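Local coordinates for signal recognition particle 54 kDa protein (Aeropyrum pernix, PDB 7EPK) that forms the 54 kDa protein part of the signal recognition particle, with a P-loop nucleotide-binding domain that holds GDP and a signal-peptide-binding domain, at residues T111-L116 and E141-L146; K115-Y120 and V127-S132. One frame throughout, in Å; residues are numbered along the deposited sequence.

Interaction 1 (T111-L116 and E141-L146). With GDP (guanosine-5'-diphosphate), chain B.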
# COMPACT_ATOMS: atom_id res chain seq x y z
N THR A 111 -21.06 3.51 16.39
CA THR A 111 -20.36 4.60 15.67
C THR A 111 -19.67 4.04 14.39
O THR A 111 -19.85 4.61 13.28
CB THR A 111 -19.42 5.36 16.63
OG1 THR A 111 -19.89 5.33 17.99
CG2 THR A 111 -19.25 6.80 16.18
N THR A 112 -18.91 2.95 14.52
CA THR A 112 -18.17 2.34 13.38
C THR A 112 -19.17 1.84 12.34
O THR A 112 -18.90 2.02 11.14
CB THR A 112 -17.19 1.25 13.85
OG1 THR A 112 -16.32 1.83 14.83
CG2 THR A 112 -16.36 0.67 12.72
N ALA A 113 -20.30 1.27 12.77
CA ALA A 113 -21.41 0.85 11.88
C ALA A 113 -21.86 2.04 11.01
O ALA A 113 -21.85 1.89 9.76
CB ALA A 113 -22.56 0.26 12.67
N GLY A 114 -22.18 3.18 11.64
CA GLY A 114 -22.57 4.42 10.94
C GLY A 114 -21.47 4.88 9.98
O GLY A 114 -21.78 5.11 8.75
N LYS A 115 -20.23 5.01 10.51
CA LYS A 115 -19.06 5.53 9.76
C LYS A 115 -18.85 4.64 8.54
O LYS A 115 -18.55 5.17 7.43
CB LYS A 115 -17.82 5.56 10.67
CG LYS A 115 -17.69 6.79 11.55
CD LYS A 115 -17.33 6.51 13.01
CE LYS A 115 -15.89 6.12 13.25
NZ LYS A 115 -15.01 7.30 13.39
N LEU A 116 -19.03 3.34 8.74
CA LEU A 116 -18.82 2.30 7.71
C LEU A 116 -19.94 2.36 6.67
O LEU A 116 -19.62 2.22 5.49
CB LEU A 116 -18.76 0.92 8.37
CG LEU A 116 -18.25 -0.21 7.48
CD1 LEU A 116 -16.81 0.04 7.06
CD2 LEU A 116 -18.36 -1.54 8.20
N GLU A 141 -32.21 3.56 18.57
CA GLU A 141 -32.39 5.00 18.24
C GLU A 141 -31.04 5.53 17.73
O GLU A 141 -31.06 6.23 16.69
CB GLU A 141 -32.93 5.78 19.44
CG GLU A 141 -34.32 5.34 19.89
CD GLU A 141 -34.32 4.18 20.87
OE1 GLU A 141 -34.24 3.02 20.43
OE2 GLU A 141 -34.39 4.43 22.08
N GLN A 142 -29.96 5.18 18.44
CA GLN A 142 -28.55 5.50 18.08
C GLN A 142 -28.30 5.12 16.62
O GLN A 142 -27.97 6.03 15.79
CB GLN A 142 -27.60 4.76 19.03
CG GLN A 142 -26.19 5.34 19.08
CD GLN A 142 -25.29 4.59 20.04
OE1 GLN A 142 -25.73 3.72 20.79
NE2 GLN A 142 -24.01 4.93 20.02
N LEU A 143 -28.45 3.84 16.29
CA LEU A 143 -28.22 3.32 14.92
C LEU A 143 -29.16 4.04 13.94
O LEU A 143 -28.67 4.50 12.87
CB LEU A 143 -28.40 1.79 14.93
CG LEU A 143 -27.81 1.05 13.74
CD1 LEU A 143 -26.32 1.38 13.57
CD2 LEU A 143 -28.01 -0.45 13.87
N LYS A 144 -30.44 4.20 14.31
CA LYS A 144 -31.48 4.95 13.55
C LYS A 144 -30.90 6.29 13.06
O LYS A 144 -30.92 6.53 11.83
CB LYS A 144 -32.73 5.17 14.40
CG LYS A 144 -34.03 4.67 13.77
CD LYS A 144 -34.47 5.43 12.55
CE LYS A 144 -35.68 4.80 11.88
NZ LYS A 144 -35.99 5.47 10.59
N ARG A 145 -30.42 7.13 13.98
CA ARG A 145 -29.83 8.47 13.70
C ARG A 145 -28.77 8.32 12.61
O ARG A 145 -28.96 8.89 11.51
CB ARG A 145 -29.20 9.07 14.97
CG ARG A 145 -30.06 10.10 15.69
CD ARG A 145 -30.17 9.81 17.19
NE ARG A 145 -28.89 9.47 17.80
CZ ARG A 145 -28.72 8.92 19.00
NH1 ARG A 145 -27.49 8.67 19.44
NH2 ARG A 145 -29.77 8.63 19.77
N LEU A 146 -27.71 7.54 12.89
CA LEU A 146 -26.51 7.36 12.02
C LEU A 146 -26.93 6.86 10.63
O LEU A 146 -26.26 7.26 9.66
CB LEU A 146 -25.52 6.39 12.68
CG LEU A 146 -24.81 6.92 13.92
CD1 LEU A 146 -24.04 5.82 14.63
CD2 LEU A 146 -23.87 8.06 13.55
PB GDP B . -20.34 0.54 21.26
O1B GDP B . -20.85 0.22 22.65
O2B GDP B . -19.21 -0.40 20.87
O3B GDP B . -21.40 0.66 20.18
O3A GDP B . -19.67 2.00 21.28
PA GDP B . -20.38 3.36 20.75
O1A GDP B . -21.64 3.52 21.58
O2A GDP B . -20.36 3.47 19.24
O5' GDP B . -19.40 4.55 21.19
C5' GDP B . -18.78 4.60 22.49
C4' GDP B . -17.98 5.89 22.55
O4' GDP B . -16.88 5.79 21.63
C3' GDP B . -18.81 7.08 22.10
O3' GDP B . -18.62 8.16 23.02
C2' GDP B . -18.31 7.42 20.70
O2' GDP B . -18.48 8.82 20.43
C1' GDP B . -16.84 6.96 20.78
N9 GDP B . -16.08 6.66 19.51
C8 GDP B . -16.32 5.70 18.60
N7 GDP B . -15.40 5.71 17.59
C5 GDP B . -14.53 6.68 17.87
C6 GDP B . -13.33 7.22 17.24
O6 GDP B . -12.91 6.75 16.17
N1 GDP B . -12.71 8.25 17.83
C2 GDP B . -13.15 8.80 18.98
N2 GDP B . -12.46 9.83 19.52
N3 GDP B . -14.26 8.34 19.62
C4 GDP B . -14.98 7.31 19.12

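Interaction 2 (K115-Y120 and V127-S132)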
# COMPACT_ATOMS: atom_id res chain seq x y z
N LYS A 115 -20.23 5.01 10.51
CA LYS A 115 -19.06 5.53 9.76
C LYS A 115 -18.85 4.64 8.54
O LYS A 115 -18.55 5.17 7.43
CB LYS A 115 -17.82 5.56 10.67
CG LYS A 115 -17.69 6.79 11.55
CD LYS A 115 -17.33 6.51 13.01
CE LYS A 115 -15.89 6.12 13.25
NZ LYS A 115 -15.01 7.30 13.39
N LEU A 116 -19.03 3.34 8.74
CA LEU A 116 -18.82 2.30 7.71
C LEU A 116 -19.94 2.36 6.67
O LEU A 116 -19.62 2.22 5.49
CB LEU A 116 -18.76 0.92 8.37
CG LEU A 116 -18.25 -0.21 7.48
CD1 LEU A 116 -16.81 0.04 7.06
CD2 LEU A 116 -18.36 -1.54 8.20
N ALA A 117 -21.19 2.60 7.09
CA ALA A 117 -22.36 2.74 6.20
C ALA A 117 -22.15 3.93 5.25
O ALA A 117 -22.19 3.74 4.00
CB ALA A 117 -23.62 2.90 7.01
N TYR A 118 -21.89 5.12 5.81
CA TYR A 118 -21.60 6.34 5.02
C TYR A 118 -20.58 5.99 3.93
O TYR A 118 -20.85 6.20 2.74
CB TYR A 118 -20.99 7.46 5.86
CG TYR A 118 -20.52 8.63 5.03
CD1 TYR A 118 -21.38 9.24 4.13
CD2 TYR A 118 -19.24 9.14 5.16
CE1 TYR A 118 -20.97 10.31 3.36
CE2 TYR A 118 -18.82 10.22 4.40
CZ TYR A 118 -19.68 10.81 3.49
OH TYR A 118 -19.31 11.86 2.71
N TYR A 119 -19.44 5.48 4.38
CA TYR A 119 -18.24 5.24 3.54
C TYR A 119 -18.66 4.51 2.27
O TYR A 119 -18.23 4.89 1.16
CB TYR A 119 -17.19 4.47 4.33
CG TYR A 119 -16.00 4.10 3.50
CD1 TYR A 119 -15.02 5.03 3.20
CD2 TYR A 119 -15.89 2.84 2.95
CE1 TYR A 119 -13.94 4.71 2.39
CE2 TYR A 119 -14.82 2.50 2.14
CZ TYR A 119 -13.85 3.44 1.86
OH TYR A 119 -12.79 3.09 1.07
N TYR A 120 -19.49 3.48 2.42
CA TYR A 120 -19.89 2.62 1.27
C TYR A 120 -20.99 3.31 0.46
O TYR A 120 -21.05 3.07 -0.78
CB TYR A 120 -20.29 1.23 1.75
CG TYR A 120 -19.13 0.32 2.05
CD1 TYR A 120 -18.33 -0.19 1.04
CD2 TYR A 120 -18.82 -0.02 3.36
CE1 TYR A 120 -17.27 -1.04 1.32
CE2 TYR A 120 -17.77 -0.87 3.65
CZ TYR A 120 -16.99 -1.37 2.63
OH TYR A 120 -15.96 -2.21 2.93
N VAL A 127 -26.68 0.81 0.90
CA VAL A 127 -26.30 0.30 2.25
C VAL A 127 -27.52 0.29 3.17
O VAL A 127 -28.18 1.35 3.28
CB VAL A 127 -25.18 1.17 2.85
CG1 VAL A 127 -24.80 0.74 4.27
CG2 VAL A 127 -23.97 1.19 1.95
N GLY A 128 -27.76 -0.84 3.86
CA GLY A 128 -28.64 -0.92 5.05
C GLY A 128 -27.85 -1.24 6.31
O GLY A 128 -26.85 -1.97 6.19
N LEU A 129 -28.25 -0.66 7.46
CA LEU A 129 -27.81 -1.03 8.84
C LEU A 129 -28.92 -1.85 9.53
O LEU A 129 -30.09 -1.74 9.14
CB LEU A 129 -27.47 0.23 9.65
CG LEU A 129 -26.13 0.90 9.30
CD1 LEU A 129 -26.08 2.35 9.74
CD2 LEU A 129 -24.97 0.17 9.94
N VAL A 130 -28.57 -2.66 10.52
CA VAL A 130 -29.50 -3.52 11.30
C VAL A 130 -29.15 -3.38 12.78
O VAL A 130 -28.00 -3.73 13.14
CB VAL A 130 -29.39 -4.98 10.86
CG1 VAL A 130 -30.12 -5.93 11.80
CG2 VAL A 130 -29.83 -5.19 9.43
N SER A 131 -30.09 -2.91 13.61
CA SER A 131 -29.93 -2.88 15.10
C SER A 131 -30.35 -4.23 15.68
O SER A 131 -31.56 -4.51 15.77
CB SER A 131 -30.67 -1.72 15.74
OG SER A 131 -30.36 -1.62 17.14
N SER A 132 -29.38 -5.07 16.05
CA SER A 132 -29.60 -6.36 16.75
C SER A 132 -29.44 -6.15 18.25
O SER A 132 -29.97 -6.99 19.01
CB SER A 132 -28.65 -7.43 16.26
OG SER A 132 -27.44 -7.41 17.02

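Interaction 1 (T111-L116 and E141-L146)
The side-chain amide of Gln-142 and the backbone N of Thr-111 come together through GDP, each bonding to an oxygen of its alpha phosphate. NE2 of Gln-142 donates to O1A over 3.2 Å with an angle of 167° at the hydrogen, a nearly straight bond. Within helix 139-150, the guanidinium of the exposed Arg-145 lays one face against Gln-142, whose CA sits 3.5 Å above the plane and over its centre. The guanine, a third flat group, meets Thr-111 at its C8, 3.7 Å from Thr-111 CB, while CG2 of the same threonine lies a little farther off.

This is a P-loop NTPase fold, and helix 109-122 is the helix that follows the phosphate-binding loop. Helix 139-150 runs beside it: segments 111-116 and 141-146 are only 19° from parallel, their axes 9.4 Å apart. Gln-142 has CG anti to its backbone N (chi1 -160°) and an extended chain beyond it, which carries an uncharged donor across to the phosphate. The bond from Thr-111 N goes to O2A, although the placing of that oxygen is less certain.

Farther from the nucleotide the contact between the helices is apolar. Gly-114 has no side chain, and the helices can therefore meet where CB of Leu-146 lies 4.0 Å from Gly-114 CA. Leu-146 then sends CD1 along helix 109-122 to within 4.0 Å of Thr-111 CA. Ala-113, small and pointing toward helix 139-150, takes CD1 of Leu-143 on its methyl; both also touch the side chain of Leu-129, on strand 127-131 of the sheet. Lys-115 points away from helix 139-150. Its bent chain turns to the base, where NZ, hydrogen-bonded to Glu-277 O, stands 3.5 Å from O6 of GDP.

Interaction 2 (K115-Y120 and V127-S132)
Val-127 fits its two methyl groups against one turn of helix 109-122, and its first torsion decides which goes where. CG1 lies anti to the backbone N (chi1 177°) and rests 3.7 Å from CB of Ala-117. CG2, on the other branch, comes just as near to CB of Tyr-120 and also packs against the carbonyl oxygen of Ala-117. A beta-branched residue suits this place, being at ease in a strand and offering two short arms that span successive contact positions of the helix.

Ala-117 offers a single methyl that points at the strand and, besides meeting Val-127, receives CD1 of Leu-129 at 3.7 Å. Leu-129 leaves the strand to one side, yet its branched end bends back to the helix. The arrangement is the returning half of a beta-alpha-beta crossover of the P-loop fold, the helix packed against the sheet; segment 115-120 runs 168° from strand 127-131, with 8.5 Å between the axes.

Tyr-120 takes part through CB alone. With CG anti to its carbonyl carbon (chi1 -79°), the ring swings away from Val-127 and lies with Leu-116 CG at its edge and Tyr-119 CD2 over one face. A tyrosine serves here because its far end reaches a polar partner: OH hydrogen-bonds to Val-90 O.

Both contacts start on helix 109-122, which follows strand 97-102. Going on from the N terminus, interaction 2 closes first: the helix ends at 122 and the chain returns as strand 127-131 after a four-residue turn. It then continues into helix 139-150, and interaction 1 brings that helix back beside the first, closing a wider loop with 24 residues between its segments. The two overlap at Lys-115 and Leu-116, and otherwise the shorter loop lies within the wider one. Their centres lie about 7 Å apart, and they merge where Leu-143 CD1 meets Leu-129 CD1 at 4.0 Å. Together they tie two neighbouring helices to each other and to the strand that runs between 153-156 and 180-184 in the central sheet.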